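PDB 1EDG: endoglucanase A from Clostridium cellulolyticum, which cleaves internal beta-1,4-glucosidic bonds of cellulose, as an endoglucanase of glycoside hydrolase family 5. Local coordinates for residues V82-H87 with D97-R102; E166-P171 with Q198-F203. All coordinates share one frame; numbering follows the deposited sequence.

Contact 1: V82-H87 with D97-R102; sequences VSWHPH and DVWMNR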
ATOM      1  N   VAL A  82      -5.946  -1.892  -7.437  1.00  9.65           N
ATOM      2  CA  VAL A  82      -6.680  -2.209  -8.662  1.00 10.48           C
ATOM      3  C   VAL A  82      -5.764  -2.749  -9.755  1.00 11.39           C
ATOM      4  O   VAL A  82      -4.740  -2.143 -10.073  1.00 10.58           O
ATOM      5  CB  VAL A  82      -7.427  -0.980  -9.247  1.00 10.71           C
ATOM      6  CG1 VAL A  82      -8.246  -1.404 -10.475  1.00 11.14           C
ATOM      7  CG2 VAL A  82      -8.348  -0.358  -8.210  1.00 10.15           C
ATOM      8  N   SER A  83      -6.097  -3.924 -10.281  1.00 10.26           N
ATOM      9  CA  SER A  83      -5.335  -4.505 -11.383  1.00 10.16           C
ATOM     10  C   SER A  83      -6.152  -4.166 -12.630  1.00 11.05           C
ATOM     11  O   SER A  83      -7.218  -4.737 -12.867  1.00 11.31           O
ATOM     12  CB  SER A  83      -5.180  -6.018 -11.213  1.00 10.20           C
ATOM     13  OG  SER A  83      -4.302  -6.332 -10.138  1.00 10.76           O
ATOM     14  N   TRP A  84      -5.670  -3.200 -13.402  1.00  8.77           N
ATOM     15  CA  TRP A  84      -6.377  -2.747 -14.595  1.00 10.18           C
ATOM     16  C   TRP A  84      -6.175  -3.557 -15.872  1.00 10.66           C
ATOM     17  O   TRP A  84      -7.019  -3.496 -16.770  1.00 11.74           O
ATOM     18  CB  TRP A  84      -6.005  -1.295 -14.907  1.00  9.78           C
ATOM     19  CG  TRP A  84      -6.127  -0.366 -13.754  1.00  9.27           C
ATOM     20  CD1 TRP A  84      -5.181  -0.121 -12.793  1.00  8.95           C
ATOM     21  CD2 TRP A  84      -7.258   0.450 -13.423  1.00  9.28           C
ATOM     22  NE1 TRP A  84      -5.658   0.791 -11.890  1.00  8.54           N
ATOM     23  CE2 TRP A  84      -6.932   1.163 -12.251  1.00  8.82           C
ATOM     24  CE3 TRP A  84      -8.521   0.650 -14.006  1.00 10.32           C
ATOM     25  CZ2 TRP A  84      -7.818   2.064 -11.642  1.00  9.95           C
ATOM     26  CZ3 TRP A  84      -9.405   1.547 -13.406  1.00 12.25           C
ATOM     27  CH2 TRP A  84      -9.047   2.244 -12.234  1.00 12.33           C
ATOM     28  N   HIS A  85      -5.085  -4.314 -15.963  1.00 11.65           N
ATOM     29  CA  HIS A  85      -4.793  -5.062 -17.193  1.00 12.83           C
ATOM     30  C   HIS A  85      -5.888  -5.973 -17.770  1.00 15.10           C
ATOM     31  O   HIS A  85      -5.996  -6.094 -18.990  1.00 15.86           O
ATOM     32  CB  HIS A  85      -3.413  -5.753 -17.142  1.00 12.36           C
ATOM     33  CG  HIS A  85      -3.404  -7.084 -16.452  1.00 13.87           C
ATOM     34  ND1 HIS A  85      -3.014  -7.245 -15.139  1.00 11.06           N
ATOM     35  CD2 HIS A  85      -3.702  -8.326 -16.909  1.00 13.59           C
ATOM     36  CE1 HIS A  85      -3.076  -8.526 -14.816  1.00 14.30           C
ATOM     37  NE2 HIS A  85      -3.491  -9.202 -15.873  1.00 14.00           N
ATOM     38  N   PRO A  86      -6.697  -6.639 -16.921  1.00 15.35           N
ATOM     39  CA  PRO A  86      -7.717  -7.473 -17.570  1.00 15.38           C
ATOM     40  C   PRO A  86      -8.952  -6.672 -18.005  1.00 15.84           C
ATOM     41  O   PRO A  86      -9.920  -7.240 -18.517  1.00 18.82           O
ATOM     42  CB  PRO A  86      -8.043  -8.517 -16.502  1.00 15.96           C
ATOM     43  CG  PRO A  86      -7.787  -7.823 -15.238  1.00 17.01           C
ATOM     44  CD  PRO A  86      -6.561  -6.992 -15.493  1.00 15.41           C
ATOM     45  N   HIS A  87      -8.889  -5.351 -17.858  1.00 12.78           N
ATOM     46  CA  HIS A  87     -10.003  -4.469 -18.207  1.00 12.71           C
ATOM     47  C   HIS A  87      -9.607  -3.393 -19.217  1.00 13.30           C
ATOM     48  O   HIS A  87     -10.296  -2.380 -19.376  1.00 14.33           O
ATOM     49  CB  HIS A  87     -10.533  -3.817 -16.932  1.00 14.04           C
ATOM     50  CG  HIS A  87     -10.869  -4.807 -15.862  1.00 14.72           C
ATOM     51  ND1 HIS A  87      -9.991  -5.143 -14.853  1.00 16.49           N
ATOM     52  CD2 HIS A  87     -11.959  -5.588 -15.686  1.00 13.74           C
ATOM     53  CE1 HIS A  87     -10.523  -6.094 -14.108  1.00 13.00           C
ATOM     54  NE2 HIS A  87     -11.717  -6.380 -14.591  1.00 17.03           N
ATOM     55  N   ASP A  97     -15.499   1.151 -19.331  1.00 18.27           N
ATOM     56  CA  ASP A  97     -16.314   2.065 -18.532  1.00 21.42           C
ATOM     57  C   ASP A  97     -17.079   1.346 -17.422  1.00 19.85           C
ATOM     58  O   ASP A  97     -17.361   1.928 -16.377  1.00 18.73           O
ATOM     59  CB  ASP A  97     -17.297   2.829 -19.418  1.00 26.78           C
ATOM     60  CG  ASP A  97     -16.617   3.884 -20.262  1.00 32.24           C
ATOM     61  OD1 ASP A  97     -15.924   4.748 -19.680  1.00 34.77           O
ATOM     62  OD2 ASP A  97     -16.776   3.853 -21.504  1.00 36.25           O
ATOM     63  N   VAL A  98     -17.415   0.081 -17.656  1.00 19.12           N
ATOM     64  CA  VAL A  98     -18.145  -0.721 -16.678  1.00 19.42           C
ATOM     65  C   VAL A  98     -17.272  -0.916 -15.443  1.00 18.39           C
ATOM     66  O   VAL A  98     -17.744  -0.787 -14.315  1.00 18.97           O
ATOM     67  CB  VAL A  98     -18.575  -2.100 -17.280  1.00 19.69           C
ATOM     68  CG1 VAL A  98     -19.044  -3.056 -16.193  1.00 19.94           C
ATOM     69  CG2 VAL A  98     -19.693  -1.894 -18.282  1.00 20.63           C
ATOM     70  N   TRP A  99     -15.993  -1.196 -15.668  1.00 16.83           N
ATOM     71  CA  TRP A  99     -15.049  -1.397 -14.575  1.00 16.38           C
ATOM     72  C   TRP A  99     -14.770  -0.073 -13.871  1.00 16.05           C
ATOM     73  O   TRP A  99     -14.782  -0.010 -12.637  1.00 15.52           O
ATOM     74  CB  TRP A  99     -13.750  -1.988 -15.106  1.00 14.25           C
ATOM     75  CG  TRP A  99     -12.731  -2.273 -14.052  1.00 14.32           C
ATOM     76  CD1 TRP A  99     -11.565  -1.594 -13.840  1.00 14.38           C
ATOM     77  CD2 TRP A  99     -12.741  -3.356 -13.106  1.00 14.29           C
ATOM     78  NE1 TRP A  99     -10.845  -2.191 -12.837  1.00 13.17           N
ATOM     79  CE2 TRP A  99     -11.540  -3.274 -12.365  1.00 13.15           C
ATOM     80  CE3 TRP A  99     -13.643  -4.393 -12.818  1.00 14.28           C
ATOM     81  CZ2 TRP A  99     -11.214  -4.188 -11.356  1.00 13.46           C
ATOM     82  CZ3 TRP A  99     -13.315  -5.306 -11.810  1.00 13.36           C
ATOM     83  CH2 TRP A  99     -12.110  -5.194 -11.094  1.00 14.12           C
ATOM     84  N   MET A 100     -14.535   0.980 -14.653  1.00 15.04           N
ATOM     85  CA  MET A 100     -14.255   2.306 -14.099  1.00 16.44           C
ATOM     86  C   MET A 100     -15.402   2.799 -13.215  1.00 17.63           C
ATOM     87  O   MET A 100     -15.170   3.337 -12.127  1.00 15.80           O
ATOM     88  CB  MET A 100     -13.987   3.320 -15.217  1.00 16.49           C
ATOM     89  CG  MET A 100     -13.494   4.676 -14.720  1.00 17.69           C
ATOM     90  SD  MET A 100     -11.838   4.622 -13.961  1.00 18.88           S
ATOM     91  CE  MET A 100     -10.825   5.047 -15.363  1.00 20.79           C
ATOM     92  N   ASN A 101     -16.635   2.597 -13.671  1.00 16.24           N
ATOM     93  CA  ASN A 101     -17.813   3.020 -12.909  1.00 18.08           C
ATOM     94  C   ASN A 101     -17.895   2.345 -11.546  1.00 15.80           C
ATOM     95  O   ASN A 101     -18.193   3.000 -10.546  1.00 17.94           O
ATOM     96  CB  ASN A 101     -19.102   2.748 -13.692  1.00 19.55           C
ATOM     97  CG  ASN A 101     -19.258   3.655 -14.893  1.00 22.68           C
ATOM     98  OD1 ASN A 101     -18.602   4.695 -14.995  1.00 24.12           O
ATOM     99  ND2 ASN A 101     -20.123   3.262 -15.820  1.00 24.96           N
ATOM    100  N   ARG A 102     -17.630   1.044 -11.509  1.00 14.30           N
ATOM    101  CA  ARG A 102     -17.679   0.291 -10.264  1.00 14.54           C
ATOM    102  C   ARG A 102     -16.571   0.740  -9.304  1.00 15.83           C
ATOM    103  O   ARG A 102     -16.813   0.910  -8.104  1.00 14.91           O
ATOM    104  CB  ARG A 102     -17.598  -1.210 -10.545  1.00 13.05           C
ATOM    105  CG  ARG A 102     -17.606  -2.090  -9.298  1.00 14.85           C
ATOM    106  CD  ARG A 102     -18.815  -1.829  -8.393  1.00 13.10           C
ATOM    107  NE  ARG A 102     -18.700  -2.585  -7.148  1.00 13.87           N
ATOM    108  CZ  ARG A 102     -19.257  -2.234  -5.990  1.00 13.64           C
ATOM    109  NH1 ARG A 102     -19.989  -1.133  -5.891  1.00 15.02           N
ATOM    110  NH2 ARG A 102     -19.043  -2.970  -4.913  1.00 15.00           N
TER
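W99, in the first turn of helix 97-111, meets V82, W84 and H87 with its indole. It holds CG anti to the backbone N (chi1 -178°), which carries the indole away from the helix and against H87 and W84. One indole face is overlaid by the H87 imidazole: the H87 ring and the W99 six-membered ring have centroids 3.5 Å apart and planes only 9° from parallel, a face-to-face stack. H87 NE2 comes within 3.3 Å of W99 CE3, H87 CB makes a CH-pi contact with the five-membered ring, and H87 ND1 gives a weak hydrogen bond to S83 O (3.4 Å). At the indole edge, V82 CG1 lies 3.6 Å from W99 NE1; this methyl also sits over the centre of the W84 ring. The edge of W99 turns toward the face of W84 in an offset edge-to-face pair, planes at 84°, with W99 CD1 3.8 Å from W84 CE3. Next along the helix, M100, folded at its last two torsions, brings SD to 4.0 Å from W84 CZ3, an oblique Met-aromatic contact. Cohesion thus comes from aromatic overlap and dispersion; the W84 NE1 bond to N120 O, and perhaps the weak H87 one, probably help to orient the rings.

Contact 2: E166-P171 with Q198-F203; sequences EGMNEP and QLNQDF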
ATOM      1  N   GLU A 166      -1.309   6.299  -6.511  1.00  8.24           N
ATOM      2  CA  GLU A 166      -0.093   5.509  -6.326  1.00  7.20           C
ATOM      3  C   GLU A 166       0.178   4.882  -7.704  1.00  9.22           C
ATOM      4  O   GLU A 166      -0.493   3.926  -8.102  1.00  8.86           O
ATOM      5  CB  GLU A 166      -0.328   4.431  -5.272  1.00  7.11           C
ATOM      6  CG  GLU A 166       0.851   3.510  -5.010  1.00  7.83           C
ATOM      7  CD  GLU A 166       0.473   2.347  -4.104  1.00 12.96           C
ATOM      8  OE1 GLU A 166      -0.255   2.568  -3.122  1.00 16.54           O
ATOM      9  OE2 GLU A 166       0.894   1.206  -4.368  1.00 16.79           O
ATOM     10  N   GLY A 167       1.162   5.424  -8.415  1.00  8.91           N
ATOM     11  CA  GLY A 167       1.470   4.976  -9.762  1.00  8.25           C
ATOM     12  C   GLY A 167       1.621   3.489 -10.010  1.00  7.88           C
ATOM     13  O   GLY A 167       0.999   2.946 -10.937  1.00  8.70           O
ATOM     14  N   MET A 168       2.481   2.841  -9.227  1.00  8.40           N
ATOM     15  CA  MET A 168       2.743   1.405  -9.343  1.00  7.84           C
ATOM     16  C   MET A 168       2.765   0.783  -7.957  1.00  9.64           C
ATOM     17  O   MET A 168       3.009   1.475  -6.963  1.00 10.07           O
ATOM     18  CB  MET A 168       4.093   1.149 -10.021  1.00  9.29           C
ATOM     19  CG  MET A 168       4.164   1.648 -11.457  1.00  9.89           C
ATOM     20  SD  MET A 168       5.815   1.523 -12.173  1.00 12.38           S
ATOM     21  CE  MET A 168       6.581   2.975 -11.446  1.00 16.26           C
ATOM     22  N   ASN A 169       2.545  -0.525  -7.897  1.00  9.15           N
ATOM     23  CA  ASN A 169       2.525  -1.260  -6.636  1.00  9.12           C
ATOM     24  C   ASN A 169       3.904  -1.789  -6.231  1.00  8.39           C
ATOM     25  O   ASN A 169       4.602  -1.176  -5.413  1.00  8.87           O
ATOM     26  CB  ASN A 169       1.496  -2.401  -6.736  1.00  8.55           C
ATOM     27  CG  ASN A 169       1.460  -3.260  -5.488  1.00  9.35           C
ATOM     28  OD1 ASN A 169       1.350  -2.752  -4.375  1.00  9.48           O
ATOM     29  ND2 ASN A 169       1.554  -4.574  -5.665  1.00  8.32           N
ATOM     30  N   GLU A 170       4.287  -2.939  -6.775  1.00  8.36           N
ATOM     31  CA  GLU A 170       5.583  -3.548  -6.489  1.00  8.74           C
ATOM     32  C   GLU A 170       6.303  -3.859  -7.804  1.00  9.34           C
ATOM     33  O   GLU A 170       6.524  -5.023  -8.141  1.00 10.07           O
ATOM     34  CB  GLU A 170       5.406  -4.826  -5.649  1.00  9.61           C
ATOM     35  CG  GLU A 170       4.878  -4.570  -4.234  1.00 10.00           C
ATOM     36  CD  GLU A 170       4.721  -5.834  -3.393  1.00 12.71           C
ATOM     37  OE1 GLU A 170       4.827  -6.960  -3.918  1.00 13.71           O
ATOM     38  OE2 GLU A 170       4.482  -5.700  -2.176  1.00 13.50           O
ATOM     39  N   PRO A 171       6.687  -2.817  -8.561  1.00 10.34           N
ATOM     40  CA  PRO A 171       7.380  -3.032  -9.843  1.00 10.39           C
ATOM     41  C   PRO A 171       8.640  -3.869  -9.608  1.00 11.76           C
ATOM     42  O   PRO A 171       9.442  -3.576  -8.716  1.00 10.54           O
ATOM     43  CB  PRO A 171       7.674  -1.609 -10.319  1.00  9.71           C
ATOM     44  CG  PRO A 171       7.823  -0.845  -9.034  1.00 10.16           C
ATOM     45  CD  PRO A 171       6.718  -1.396  -8.169  1.00 10.08           C
ATOM     46  N   GLN A 198      12.259   6.020 -14.363  1.00 11.12           N
ATOM     47  CA  GLN A 198      11.655   6.599 -15.563  1.00 13.09           C
ATOM     48  C   GLN A 198      10.129   6.478 -15.553  1.00 11.18           C
ATOM     49  O   GLN A 198       9.422   7.443 -15.850  1.00 11.71           O
ATOM     50  CB  GLN A 198      12.234   5.945 -16.826  1.00 17.79           C
ATOM     51  CG  GLN A 198      13.740   6.205 -17.033  1.00 25.91           C
ATOM     52  CD  GLN A 198      14.327   5.456 -18.233  1.00 30.03           C
ATOM     53  OE1 GLN A 198      15.245   4.640 -18.088  1.00 32.35           O
ATOM     54  NE2 GLN A 198      13.800   5.735 -19.423  1.00 32.03           N
ATOM     55  N   LEU A 199       9.620   5.304 -15.189  1.00 10.43           N
ATOM     56  CA  LEU A 199       8.175   5.092 -15.139  1.00  9.69           C
ATOM     57  C   LEU A 199       7.492   5.965 -14.081  1.00  9.34           C
ATOM     58  O   LEU A 199       6.399   6.488 -14.313  1.00  9.53           O
ATOM     59  CB  LEU A 199       7.855   3.608 -14.954  1.00  9.22           C
ATOM     60  CG  LEU A 199       8.262   2.735 -16.153  1.00  9.54           C
ATOM     61  CD1 LEU A 199       8.077   1.261 -15.817  1.00 11.62           C
ATOM     62  CD2 LEU A 199       7.473   3.122 -17.397  1.00  9.09           C
ATOM     63  N   ASN A 200       8.147   6.156 -12.937  1.00  9.41           N
ATOM     64  CA  ASN A 200       7.601   7.019 -11.888  1.00  8.53           C
ATOM     65  C   ASN A 200       7.508   8.445 -12.437  1.00  8.70           C
ATOM     66  O   ASN A 200       6.521   9.154 -12.215  1.00  9.41           O
ATOM     67  CB  ASN A 200       8.494   6.991 -10.642  1.00  8.57           C
ATOM     68  CG  ASN A 200       8.125   5.879  -9.683  1.00  9.23           C
ATOM     69  OD1 ASN A 200       6.951   5.519  -9.560  1.00 11.29           O
ATOM     70  ND2 ASN A 200       9.115   5.346  -8.978  1.00  7.85           N
ATOM     71  N   GLN A 201       8.534   8.851 -13.183  1.00  9.32           N
ATOM     72  CA  GLN A 201       8.573  10.176 -13.787  1.00  9.16           C
ATOM     73  C   GLN A 201       7.438  10.345 -14.806  1.00  9.14           C
ATOM     74  O   GLN A 201       6.763  11.376 -14.824  1.00 10.55           O
ATOM     75  CB  GLN A 201       9.934  10.417 -14.451  1.00  9.53           C
ATOM     76  CG  GLN A 201      10.107  11.819 -14.989  1.00  9.97           C
ATOM     77  CD  GLN A 201      10.098  12.871 -13.896  1.00 11.45           C
ATOM     78  OE1 GLN A 201      11.055  12.984 -13.132  1.00 14.04           O
ATOM     79  NE2 GLN A 201       9.028  13.644 -13.818  1.00  9.69           N
ATOM     80  N   ASP A 202       7.216   9.332 -15.640  1.00 10.14           N
ATOM     81  CA  ASP A 202       6.143   9.389 -16.642  1.00 11.67           C
ATOM     82  C   ASP A 202       4.771   9.493 -15.964  1.00 10.69           C
ATOM     83  O   ASP A 202       3.906  10.242 -16.415  1.00 11.56           O
ATOM     84  CB  ASP A 202       6.183   8.155 -17.553  1.00 12.85           C
ATOM     85  CG  ASP A 202       7.409   8.133 -18.461  1.00 18.17           C
ATOM     86  OD1 ASP A 202       7.850   9.214 -18.910  1.00 20.22           O
ATOM     87  OD2 ASP A 202       7.937   7.033 -18.726  1.00 18.67           O
ATOM     88  N   PHE A 203       4.590   8.729 -14.886  1.00 10.06           N
ATOM     89  CA  PHE A 203       3.353   8.725 -14.101  1.00  9.72           C
ATOM     90  C   PHE A 203       3.061  10.142 -13.594  1.00  9.86           C
ATOM     91  O   PHE A 203       1.961  10.670 -13.791  1.00  9.67           O
ATOM     92  CB  PHE A 203       3.500   7.727 -12.937  1.00  8.77           C
ATOM     93  CG  PHE A 203       2.620   8.014 -11.745  1.00  9.85           C
ATOM     94  CD1 PHE A 203       1.233   8.058 -11.866  1.00  8.38           C
ATOM     95  CD2 PHE A 203       3.191   8.224 -10.494  1.00  9.99           C
ATOM     96  CE1 PHE A 203       0.425   8.307 -10.754  1.00 10.11           C
ATOM     97  CE2 PHE A 203       2.397   8.473  -9.375  1.00 10.28           C
ATOM     98  CZ  PHE A 203       1.008   8.516  -9.503  1.00 10.14           C
TER
HETATM   99  O   HOH W   1       4.291   5.292  -8.736  1.00 12.08           O
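F203 lays one face of its phenyl ring over the backbone of G167. G167 CA stands 3.4 Å from the F203 ring centroid and 5° off the ring normal, which makes this a CH-pi contact, and G167 N is 3.3 Å from F203 CZ. With no side chain on G167, its CA lies directly beneath the ring centre. The G167 carbonyl is bonded to T121 OG1 and W149 NE1, and the W149 ring also meets that of F203. One turn before F203 on the helix, L199 is crossed at about a right angle by M168, with M168 CE 3.8 Å from L199 CB. The bend at chi3 (-80°) also sets M168 CE 3.2 Å from N200 OD1. N200 OD1 accepts a hydrogen bond from a water 2.8 Å away, and that water in turn accepts a weak one from M168 N at 3.1 Å; N200 ND2 is occupied by P222 O. This water links loop and helix, weakly on the M168 side, between the phenyl and thioether packing. This is the helix of a TIM barrel packing on the loop that leaves the preceding strand, 163-166. The Asn-Glu pair that follows M168, N169-E170, matches the position where family 5 enzymes carry their acid/base glutamate.

How the contacts relate
The two contacts are separate, with centres 18 Å apart and nearest atoms about 7 Å apart. Each involves a loop leaving a barrel strand, 77-80 for contact 1 and 163-166 for contact 2, and strand 116-120 lies between these in the barrel order. That strand and its continuation connect them: N120 accepts a hydrogen bond from V82 N and is touched by N169, while T121 lies against W84 and also serves contact 2. Helix 138-155 offers further shared ground, with W84 on Y144 and I152, M168 and F203 on I145. The 166-171 segment of contact 2 carries E170, the probable acid/base by family, whose OE2 is hydrogen-bonded to H254 ND1; contact 1 lies farther from the chain centre, 19 Å against 13 Å between centres.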